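PDB 3KEZ: putative sugar binding protein from Bacteroides vulgatus ATCC 8482, which probably binds glycans or related nutrients at the outer membrane as a calcium-binding member of the SusD family. Local coordinates for residues Y341-E346 and D386-E391. Sequence-based numbering, arbitrary orientation.
Sequences YLNAAE and DERRKE
In the helical SusD-family region, L342 and N343 of helix 337-350 meet R388 of helix 381-392 across a buried, antiparallel helix pair; the axes of the two short segments lie 10.5 Å apart at closest approach, 169° between their directions. L342 fills the interface, and the guanidinium of R388 makes the polar link to N343 beside it. CD1 of L342 packs 3.8 Å from CB of E391, while CD2 rests over the backbone of R388 and beside CG of E387. R388 starts with CG anti to its backbone N (chi1 -174°) and stays extended to NE, which carries the guanidinium past L342 to the opposite helix. There NH1 donates to OD1 of N343 at 2.8 Å, nearly in line with the amide C=O but bent at the donor, with OD1 tilted from the guanidinium plane. A water receives a weak bond from the same NH1 and donates to L342 O and, at 2.9 Å, to E346 OE1, linking the charges indirectly. E387 and E391 turn their carboxylates to arginines outside the pair, R302 for both, and give L342 only their aliphatic parts; E391 also hydrogen-bonds Y239. Salt bridges from NE to D401 and from NH2 to E339 probably compensate the buried charge of R388, and together with the bond from NH1 they hold the rotation of its head.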
loop_
_atom_site.group_PDB
_atom_site.type_symbol
_atom_site.label_atom_id
_atom_site.label_comp_id
_atom_site.label_asym_id
_atom_site.label_seq_id
_atom_site.Cartn_x
_atom_site.Cartn_y
_atom_site.Cartn_z
ATOM N N TYR A 341 13.296 -4.438 -2.789
ATOM C CA TYR A 341 14.054 -5.044 -3.901
ATOM C C TYR A 341 13.490 -4.621 -5.269
ATOM O O TYR A 341 14.242 -4.263 -6.158
ATOM C CB TYR A 341 14.093 -6.566 -3.807
ATOM C CG TYR A 341 15.210 -7.080 -2.947
ATOM C CD1 TYR A 341 15.096 -7.073 -1.553
ATOM C CD2 TYR A 341 16.352 -7.615 -3.512
ATOM C CE1 TYR A 341 16.150 -7.512 -0.752
ATOM C CE2 TYR A 341 17.385 -8.087 -2.737
ATOM C CZ TYR A 341 17.286 -8.022 -1.353
ATOM O OH TYR A 341 18.306 -8.497 -0.567
ATOM N N LEU A 342 12.170 -4.711 -5.430
ATOM C CA LEU A 342 11.506 -4.337 -6.684
ATOM C C LEU A 342 11.606 -2.847 -6.993
ATOM O O LEU A 342 11.735 -2.453 -8.173
ATOM C CB LEU A 342 10.043 -4.782 -6.680
ATOM C CG LEU A 342 9.813 -6.304 -6.628
ATOM C CD1 LEU A 342 8.468 -6.620 -5.960
ATOM C CD2 LEU A 342 9.961 -6.898 -8.082
ATOM N N ASN A 343 11.533 -2.012 -5.962
ATOM C CA ASN A 343 11.780 -0.579 -6.142
ATOM C C ASN A 343 13.204 -0.291 -6.608
ATOM O O ASN A 343 13.381 0.475 -7.541
ATOM C CB ASN A 343 11.439 0.176 -4.846
ATOM C CG ASN A 343 9.949 0.143 -4.528
ATOM O OD1 ASN A 343 9.124 -0.369 -5.328
ATOM N ND2 ASN A 343 9.580 0.700 -3.356
ATOM N N ALA A 344 14.215 -0.935 -6.003
ATOM C CA ALA A 344 15.600 -0.778 -6.434
ATOM C C ALA A 344 15.796 -1.256 -7.866
ATOM O O ALA A 344 16.460 -0.591 -8.648
ATOM C CB ALA A 344 16.573 -1.508 -5.491
ATOM N N ALA A 345 15.127 -2.356 -8.235
ATOM C CA ALA A 345 15.220 -2.888 -9.593
ATOM C C ALA A 345 14.669 -1.913 -10.618
ATOM O O ALA A 345 15.327 -1.622 -11.621
ATOM C CB ALA A 345 14.528 -4.227 -9.701
ATOM N N GLU A 346 13.490 -1.381 -10.338
ATOM C CA GLU A 346 12.864 -0.394 -11.204
ATOM C C GLU A 346 13.724 0.875 -11.360
ATOM O O GLU A 346 14.015 1.307 -12.477
ATOM C CB GLU A 346 11.453 -0.048 -10.716
ATOM C CG GLU A 346 10.755 0.965 -11.611
ATOM C CD GLU A 346 9.313 1.315 -11.181
ATOM O OE1 GLU A 346 8.626 0.517 -10.512
ATOM O OE2 GLU A 346 8.866 2.423 -11.538
ATOM N N ASP A 386 6.235 -6.685 -14.532
ATOM C CA ASP A 386 5.760 -8.049 -14.633
ATOM C C ASP A 386 6.190 -8.964 -13.490
ATOM O O ASP A 386 5.405 -9.777 -13.059
ATOM C CB ASP A 386 6.111 -8.669 -15.972
ATOM C CG ASP A 386 5.146 -8.222 -17.072
ATOM O OD1 ASP A 386 4.143 -7.530 -16.763
ATOM O OD2 ASP A 386 5.452 -8.492 -18.244
ATOM N N GLU A 387 7.421 -8.814 -12.987
ATOM C CA GLU A 387 7.780 -9.448 -11.731
ATOM C C GLU A 387 7.012 -8.856 -10.523
ATOM O O GLU A 387 6.490 -9.601 -9.676
ATOM C CB GLU A 387 9.276 -9.368 -11.500
ATOM C CG GLU A 387 9.809 -10.303 -10.393
ATOM C CD GLU A 387 9.608 -11.775 -10.688
ATOM O OE1 GLU A 387 9.565 -12.164 -11.873
ATOM O OE2 GLU A 387 9.506 -12.556 -9.722
ATOM N N ARG A 388 6.933 -7.536 -10.443
ATOM C CA ARG A 388 6.274 -6.864 -9.318
ATOM C C ARG A 388 4.796 -7.320 -9.166
ATOM O O ARG A 388 4.320 -7.547 -8.060
ATOM C CB ARG A 388 6.348 -5.343 -9.519
ATOM C CG ARG A 388 5.838 -4.477 -8.379
ATOM C CD ARG A 388 5.629 -3.018 -8.829
ATOM N NE ARG A 388 5.289 -2.162 -7.706
ATOM C CZ ARG A 388 6.171 -1.759 -6.770
ATOM N NH1 ARG A 388 7.457 -2.098 -6.819
ATOM N NH2 ARG A 388 5.748 -1.017 -5.759
ATOM N N ARG A 389 4.068 -7.422 -10.269
ATOM C CA ARG A 389 2.665 -7.815 -10.188
ATOM C C ARG A 389 2.480 -9.246 -9.629
ATOM O O ARG A 389 1.505 -9.521 -8.938
ATOM C CB ARG A 389 1.964 -7.644 -11.538
ATOM C CG ARG A 389 2.324 -8.716 -12.553
ATOM C CD ARG A 389 2.168 -8.239 -13.960
ATOM N NE ARG A 389 0.780 -8.340 -14.343
ATOM C CZ ARG A 389 0.328 -8.312 -15.591
ATOM N NH1 ARG A 389 1.158 -8.182 -16.622
ATOM N NH2 ARG A 389 -0.970 -8.408 -15.805
ATOM N N LYS A 390 3.421 -10.141 -9.916
ATOM C CA LYS A 390 3.381 -11.489 -9.354
ATOM C C LYS A 390 3.660 -11.425 -7.888
ATOM O O LYS A 390 2.942 -12.051 -7.098
ATOM C CB LYS A 390 4.356 -12.441 -10.044
ATOM C CG LYS A 390 4.094 -12.621 -11.555
ATOM C CD LYS A 390 5.184 -13.533 -12.211
ATOM C CE LYS A 390 5.044 -13.529 -13.704
ATOM N NZ LYS A 390 6.245 -14.090 -14.330
ATOM N N GLU A 391 4.643 -10.611 -7.497
ATOM C CA GLU A 391 5.013 -10.510 -6.085
ATOM C C GLU A 391 3.976 -9.809 -5.196
ATOM O O GLU A 391 3.759 -10.226 -4.065
ATOM C CB GLU A 391 6.372 -9.812 -5.946
ATOM C CG GLU A 391 6.879 -9.853 -4.539
ATOM C CD GLU A 391 7.077 -11.271 -4.048
ATOM O OE1 GLU A 391 7.715 -12.067 -4.789
ATOM O OE2 GLU A 391 6.610 -11.594 -2.930
HETATM O O HOH W 1 8.951 -2.061 -9.205
#